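PDB 4KNC: alginate biosynthesis protein AlgX from Pseudomonas aeruginosa, which takes part in the O-acetylation of the exopolysaccharide alginate and protects the polymer from degradation as it crosses the periplasm. Local coordinates for residues 72-76 with 77-81; 85-89 with 90-94. One frame throughout, in Å; residues are numbered along the deposited sequence.

Overall arrangement
Both contacts belong to the SGNH hydrolase-like domain and lie at the two ends of strand 80-85, their centres about 29 Å apart. Contact 1 closes helix 61-76 and leads into the strand; contact 2 follows the strand and starts helix 89-93. One is a helix C-terminus with a Schellman motif, the other a helix N-terminus with a threonine N-cap. Contact 1 is partly buried: leucines and an isoleucine face inward, while an exposed lysine is bridged to a buried glutamate, away from the active site. Contact 2 is almost wholly buried, joined by backbone bonds and one threonine hydroxyl, and the Arg89 side chain lies near, without touching, the inferred catalytic residues Asp148 and His150.

Contact 1 (72-76 with 77-81); sequences DELKR and KGIEL
Leu74 and Ile79 pack at a slant on the inner side of the turn that ends helix 61-76, CD2 of Leu74 lying 4.0 Å from CD1 of Ile79. The other branch of Leu74, CD1, reaches CD2 of Leu81 at 4.2 Å, and the one leucine therefore touches both hydrophobic residues of the outgoing chain. The backbone forms a Schellman motif with Gly78 at positive phi (83°): Ile79 N donates to Leu74 O at 3.0 Å and Gly78 N to Lys75 O at 3.0 Å. Lys77 N is a further donor, 2.9 Å from Leu74 O on the face opposite Ile79 N. Lys75 and Glu80 run alongside each other, pointing the same way. With CG of Lys75 anti to the backbone N (chi1 -175°) and bends at chi2 and chi4, its chain lies past OE2 of Glu80, which meets CE at 3.2 Å and forms a salt bridge with NZ at 3.4 Å. OE1 of Glu80 accepts from Trp127 NE1; with a partner on each oxygen the carboxylate's rotation is probably restricted. Strand 80-85 then joins the parallel sheet beside strand 293-298, whose Leu294 touches Ile79 and Leu81, while Phe286 of helix 284-288 also packs on Ile79.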
ATOM      1  N   ASP A  72     -10.392   1.999  13.040  1.00 46.42           N
ATOM      2  CA  ASP A  72     -11.167   1.545  14.194  1.00 46.54           C
ATOM      3  C   ASP A  72     -11.258   0.038  14.238  1.00 44.53           C
ATOM      4  O   ASP A  72     -11.028  -0.568  15.279  1.00 42.14           O
ATOM      5  CB  ASP A  72     -12.564   2.156  14.203  1.00 44.86           C
ATOM      6  CG  ASP A  72     -12.554   3.603  14.620  1.00 49.82           C
ATOM      7  OD1 ASP A  72     -11.583   4.026  15.289  1.00 54.35           O
ATOM      8  OD2 ASP A  72     -13.521   4.312  14.286  1.00 56.96           O
ATOM      9  N   GLU A  73     -11.592  -0.568  13.106  1.00 45.99           N
ATOM     10  CA  GLU A  73     -11.596  -2.021  13.036  1.00 47.76           C
ATOM     11  C   GLU A  73     -10.253  -2.609  13.498  1.00 48.18           C
ATOM     12  O   GLU A  73     -10.226  -3.533  14.313  1.00 42.83           O
ATOM     13  CB  GLU A  73     -11.957  -2.490  11.627  1.00 53.88           C
ATOM     14  CG  GLU A  73     -12.336  -3.952  11.537  1.00 61.69           C
ATOM     15  CD  GLU A  73     -13.557  -4.296  12.376  1.00 69.82           C
ATOM     16  OE1 GLU A  73     -14.327  -3.380  12.748  1.00 76.19           O
ATOM     17  OE2 GLU A  73     -13.744  -5.494  12.670  1.00 67.32           O
ATOM     18  N   LEU A  74      -9.145  -2.056  13.008  1.00 46.46           N
ATOM     19  CA  LEU A  74      -7.828  -2.514  13.457  1.00 41.16           C
ATOM     20  C   LEU A  74      -7.627  -2.343  14.971  1.00 42.90           C
ATOM     21  O   LEU A  74      -7.146  -3.259  15.647  1.00 41.71           O
ATOM     22  CB  LEU A  74      -6.711  -1.802  12.695  1.00 31.04           C
ATOM     23  CG  LEU A  74      -6.605  -2.204  11.219  1.00 37.77           C
ATOM     24  CD1 LEU A  74      -5.761  -1.197  10.460  1.00 32.07           C
ATOM     25  CD2 LEU A  74      -6.011  -3.598  11.109  1.00 41.53           C
ATOM     26  N   LYS A  75      -7.988  -1.170  15.486  1.00 41.25           N
ATOM     27  CA  LYS A  75      -7.898  -0.880  16.921  1.00 43.39           C
ATOM     28  C   LYS A  75      -8.688  -1.864  17.792  1.00 43.35           C
ATOM     29  O   LYS A  75      -8.244  -2.242  18.877  1.00 39.68           O
ATOM     30  CB  LYS A  75      -8.360   0.544  17.212  1.00 47.30           C
ATOM     31  CG  LYS A  75      -8.176   0.948  18.664  1.00 46.86           C
ATOM     32  CD  LYS A  75      -6.723   0.797  19.069  1.00 50.58           C
ATOM     33  CE  LYS A  75      -6.520   1.147  20.539  1.00 57.73           C
ATOM     34  NZ  LYS A  75      -6.700   2.610  20.779  1.00 59.31           N
ATOM     35  N   ARG A  76      -9.854  -2.285  17.316  1.00 43.05           N
ATOM     36  CA  ARG A  76     -10.652  -3.270  18.049  1.00 52.06           C
ATOM     37  C   ARG A  76      -9.884  -4.570  18.214  1.00 49.22           C
ATOM     38  O   ARG A  76     -10.082  -5.292  19.179  1.00 51.86           O
ATOM     39  CB  ARG A  76     -11.956  -3.591  17.318  1.00 58.62           C
ATOM     40  CG  ARG A  76     -13.031  -2.530  17.380  1.00 67.08           C
ATOM     41  CD  ARG A  76     -14.411  -3.141  17.099  1.00 80.38           C
ATOM     42  NE  ARG A  76     -14.428  -3.996  15.908  1.00 88.96           N
ATOM     43  CZ  ARG A  76     -14.379  -5.328  15.938  1.00 91.31           C
ATOM     44  NH1 ARG A  76     -14.397  -6.026  14.810  1.00 84.02           N
ATOM     45  NH2 ARG A  76     -14.305  -5.962  17.102  1.00 95.31           N
ATOM     46  N   LYS A  77      -9.019  -4.873  17.254  1.00 48.36           N
ATOM     47  CA  LYS A  77      -8.273  -6.126  17.268  1.00 48.54           C
ATOM     48  C   LYS A  77      -6.956  -5.975  18.048  1.00 47.66           C
ATOM     49  O   LYS A  77      -6.160  -6.912  18.126  1.00 48.42           O
ATOM     50  CB  LYS A  77      -8.020  -6.598  15.830  1.00 56.86           C
ATOM     51  CG  LYS A  77      -7.593  -8.057  15.688  1.00 67.71           C
ATOM     52  CD  LYS A  77      -7.299  -8.409  14.230  1.00 77.45           C
ATOM     53  CE  LYS A  77      -6.564  -9.743  14.096  1.00 81.53           C
ATOM     54  NZ  LYS A  77      -7.305 -10.877  14.726  1.00 83.99           N
ATOM     55  N   GLY A  78      -6.742  -4.797  18.635  1.00 41.54           N
ATOM     56  CA  GLY A  78      -5.516  -4.504  19.364  1.00 43.74           C
ATOM     57  C   GLY A  78      -4.343  -4.047  18.493  1.00 49.50           C
ATOM     58  O   GLY A  78      -3.179  -4.239  18.857  1.00 50.20           O
ATOM     59  N   ILE A  79      -4.650  -3.433  17.351  1.00 42.92           N
ATOM     60  CA  ILE A  79      -3.618  -2.963  16.421  1.00 40.55           C
ATOM     61  C   ILE A  79      -3.650  -1.443  16.235  1.00 42.16           C
ATOM     62  O   ILE A  79      -4.677  -0.874  15.852  1.00 40.06           O
ATOM     63  CB  ILE A  79      -3.761  -3.645  15.046  1.00 35.06           C
ATOM     64  CG1 ILE A  79      -3.903  -5.158  15.217  1.00 33.98           C
ATOM     65  CG2 ILE A  79      -2.567  -3.328  14.151  1.00 34.24           C
ATOM     66  CD1 ILE A  79      -4.355  -5.859  13.956  1.00 38.42           C
ATOM     67  N   GLU A  80      -2.523  -0.790  16.518  1.00 36.16           N
ATOM     68  CA  GLU A  80      -2.389   0.646  16.293  1.00 35.04           C
ATOM     69  C   GLU A  80      -1.875   0.851  14.874  1.00 40.28           C
ATOM     70  O   GLU A  80      -1.000   0.112  14.422  1.00 38.10           O
ATOM     71  CB  GLU A  80      -1.388   1.254  17.282  1.00 28.78           C
ATOM     72  CG  GLU A  80      -1.775   1.147  18.743  1.00 32.05           C
ATOM     73  CD  GLU A  80      -2.768   2.215  19.161  1.00 39.06           C
ATOM     74  OE1 GLU A  80      -2.867   3.258  18.476  1.00 42.59           O
ATOM     75  OE2 GLU A  80      -3.458   2.012  20.171  1.00 52.49           O
ATOM     76  N   LEU A  81      -2.391   1.861  14.182  1.00 42.33           N
ATOM     77  CA  LEU A  81      -1.983   2.117  12.807  1.00 36.41           C
ATOM     78  C   LEU A  81      -1.073   3.348  12.672  1.00 37.97           C
ATOM     79  O   LEU A  81      -1.391   4.428  13.168  1.00 33.03           O
ATOM     80  CB  LEU A  81      -3.215   2.257  11.898  1.00 41.88           C
ATOM     81  CG  LEU A  81      -2.943   2.443  10.396  1.00 34.04           C
ATOM     82  CD1 LEU A  81      -2.221   1.235   9.829  1.00 29.67           C
ATOM     83  CD2 LEU A  81      -4.240   2.686   9.644  1.00 33.51           C
TER

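Contact 2 (85-89 with 90-94); sequences YQPTR and GLVNR
Thr88 N-caps the short helix 89-93, its OG1 accepting from Leu91 N at 3.3 Å with an N-H...O angle of 154°. The hydroxyl sits between the backbone N and carbonyl carbon of its own residue (chi1 55°), which turns it to the first turn of the helix. The packing is close here: Leu91 slants across the threonine, and its CG and CD1 each lie 3.3 Å from Thr88 OG1. Tyr107 and Ala110 of helix 107-123 touch Leu91. Next to the cap, the Pro87 ring meets Val92 through CG and CG2, 3.9 Å apart, and helical bonds run from Val92 N to Thr88 O and from Asn93 N to Arg89 O. Two more side chains belong to this buried part: Arg89, salt-bridged to Asp52, with its side chain about 6 Å from that of Asp148, a probable active-site residue, and Asn93, whose ND2 is hydrogen-bonded to Glu137. The loose side is the far end, where the partly exposed Arg94 leads away from the cap to a salt bridge with Asp136. One residue earlier the fit is close again, CB of Asn93 lying 3.4 Å from Arg89 O.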
ATOM      1  N   TYR A  85       3.290   8.632   4.960  1.00 26.71           N
ATOM      2  CA  TYR A  85       2.785   9.309   3.777  1.00 27.77           C
ATOM      3  C   TYR A  85       3.984   9.947   3.091  1.00 28.50           C
ATOM      4  O   TYR A  85       4.364  11.076   3.411  1.00 29.73           O
ATOM      5  CB  TYR A  85       1.795  10.385   4.220  1.00 33.40           C
ATOM      6  CG  TYR A  85       0.861  10.967   3.163  1.00 40.01           C
ATOM      7  CD1 TYR A  85       0.090  10.144   2.332  1.00 38.87           C
ATOM      8  CD2 TYR A  85       0.706  12.347   3.039  1.00 25.31           C
ATOM      9  CE1 TYR A  85      -0.796  10.691   1.396  1.00 25.38           C
ATOM     10  CE2 TYR A  85      -0.173  12.901   2.107  1.00 25.63           C
ATOM     11  CZ  TYR A  85      -0.911  12.069   1.291  1.00 29.57           C
ATOM     12  OH  TYR A  85      -1.765  12.632   0.381  1.00 37.29           O
ATOM     13  N   GLN A  86       4.604   9.204   2.176  1.00 26.35           N
ATOM     14  CA  GLN A  86       5.881   9.627   1.591  1.00 23.56           C
ATOM     15  C   GLN A  86       5.732  10.986   0.891  1.00 29.70           C
ATOM     16  O   GLN A  86       4.855  11.175   0.055  1.00 29.26           O
ATOM     17  CB  GLN A  86       6.401   8.566   0.611  1.00 27.39           C
ATOM     18  CG  GLN A  86       7.904   8.688   0.310  1.00 27.55           C
ATOM     19  CD  GLN A  86       8.347   7.799  -0.860  1.00 35.59           C
ATOM     20  OE1 GLN A  86       7.565   7.521  -1.776  1.00 27.42           O
ATOM     21  NE2 GLN A  86       9.601   7.348  -0.824  1.00 29.36           N
ATOM     22  N   PRO A  87       6.565  11.955   1.268  1.00 32.83           N
ATOM     23  CA  PRO A  87       6.417  13.298   0.692  1.00 31.38           C
ATOM     24  C   PRO A  87       6.927  13.388  -0.756  1.00 35.56           C
ATOM     25  O   PRO A  87       7.665  12.523  -1.218  1.00 32.36           O
ATOM     26  CB  PRO A  87       7.258  14.172   1.625  1.00 24.33           C
ATOM     27  CG  PRO A  87       8.291  13.217   2.207  1.00 36.95           C
ATOM     28  CD  PRO A  87       7.560  11.906   2.359  1.00 31.19           C
ATOM     29  N   THR A  88       6.535  14.432  -1.469  1.00 33.61           N
ATOM     30  CA  THR A  88       6.892  14.513  -2.888  1.00 36.23           C
ATOM     31  C   THR A  88       8.356  14.891  -3.104  1.00 33.15           C
ATOM     32  O   THR A  88       9.027  15.421  -2.212  1.00 25.70           O
ATOM     33  CB  THR A  88       5.954  15.460  -3.663  1.00 35.96           C
ATOM     34  OG1 THR A  88       5.946  16.756  -3.046  1.00 35.48           O
ATOM     35  CG2 THR A  88       4.520  14.896  -3.682  1.00 26.58           C
ATOM     36  N   ARG A  89       8.856  14.588  -4.291  1.00 26.06           N
ATOM     37  CA  ARG A  89      10.207  14.958  -4.667  1.00 31.11           C
ATOM     38  C   ARG A  89      10.303  16.473  -4.713  1.00 36.97           C
ATOM     39  O   ARG A  89      11.349  17.044  -4.441  1.00 35.33           O
ATOM     40  CB  ARG A  89      10.572  14.335  -6.028  1.00 25.99           C
ATOM     41  CG  ARG A  89      10.488  12.803  -6.016  1.00 23.40           C
ATOM     42  CD  ARG A  89      10.713  12.174  -7.401  1.00 27.21           C
ATOM     43  NE  ARG A  89      12.117  12.205  -7.825  1.00 31.35           N
ATOM     44  CZ  ARG A  89      12.628  13.102  -8.667  1.00 34.35           C
ATOM     45  NH1 ARG A  89      11.853  14.060  -9.178  1.00 26.84           N
ATOM     46  NH2 ARG A  89      13.913  13.036  -9.004  1.00 30.74           N
ATOM     47  N   GLY A  90       9.201  17.126  -5.059  1.00 28.22           N
ATOM     48  CA  GLY A  90       9.186  18.577  -5.112  1.00 26.29           C
ATOM     49  C   GLY A  90       9.314  19.192  -3.718  1.00 41.76           C
ATOM     50  O   GLY A  90      10.070  20.153  -3.533  1.00 42.27           O
ATOM     51  N   LEU A  91       8.597  18.637  -2.736  1.00 30.50           N
ATOM     52  CA  LEU A  91       8.666  19.169  -1.375  1.00 28.30           C
ATOM     53  C   LEU A  91      10.039  18.961  -0.770  1.00 36.78           C
ATOM     54  O   LEU A  91      10.538  19.820  -0.053  1.00 36.74           O
ATOM     55  CB  LEU A  91       7.605  18.544  -0.466  1.00 26.14           C
ATOM     56  CG  LEU A  91       6.176  19.024  -0.720  1.00 31.00           C
ATOM     57  CD1 LEU A  91       5.181  18.055  -0.093  1.00 27.44           C
ATOM     58  CD2 LEU A  91       5.965  20.439  -0.188  1.00 35.04           C
ATOM     59  N   VAL A  92      10.668  17.828  -1.048  1.00 32.09           N
ATOM     60  CA  VAL A  92      11.939  17.560  -0.379  1.00 37.48           C
ATOM     61  C   VAL A  92      13.119  18.157  -1.142  1.00 43.99           C
ATOM     62  O   VAL A  92      14.001  18.815  -0.566  1.00 34.46           O
ATOM     63  CB  VAL A  92      12.165  16.055  -0.164  1.00 34.75           C
ATOM     64  CG1 VAL A  92      13.538  15.813   0.419  1.00 30.10           C
ATOM     65  CG2 VAL A  92      11.095  15.477   0.762  1.00 34.97           C
ATOM     66  N   ASN A  93      13.130  17.926  -2.447  1.00 31.39           N
ATOM     67  CA  ASN A  93      14.248  18.343  -3.277  1.00 31.63           C
ATOM     68  C   ASN A  93      13.927  19.552  -4.151  1.00 36.27           C
ATOM     69  O   ASN A  93      14.475  19.695  -5.248  1.00 36.60           O
ATOM     70  CB  ASN A  93      14.750  17.171  -4.116  1.00 35.88           C
ATOM     71  CG  ASN A  93      15.539  16.164  -3.292  1.00 41.20           C
ATOM     72  OD1 ASN A  93      15.141  14.997  -3.158  1.00 31.87           O
ATOM     73  ND2 ASN A  93      16.675  16.610  -2.741  1.00 29.84           N
ATOM     74  N   ARG A  94      13.027  20.404  -3.657  1.00 34.42           N
ATOM     75  CA  ARG A  94      12.801  21.731  -4.232  1.00 35.87           C
ATOM     76  C   ARG A  94      14.065  22.393  -4.809  1.00 41.09           C
ATOM     77  O   ARG A  94      14.057  22.855  -5.947  1.00 45.17           O
ATOM     78  CB  ARG A  94      12.187  22.663  -3.183  1.00 39.60           C
ATOM     79  CG  ARG A  94      11.829  24.041  -3.721  1.00 38.64           C
ATOM     80  CD  ARG A  94      11.479  25.012  -2.607  1.00 50.45           C
ATOM     81  NE  ARG A  94      10.828  26.206  -3.134  1.00 54.84           N
ATOM     82  CZ  ARG A  94      10.525  27.273  -2.404  1.00 52.70           C
ATOM     83  NH1 ARG A  94      10.822  27.293  -1.114  1.00 44.60           N
ATOM     84  NH2 ARG A  94       9.929  28.316  -2.964  1.00 50.38           N
TER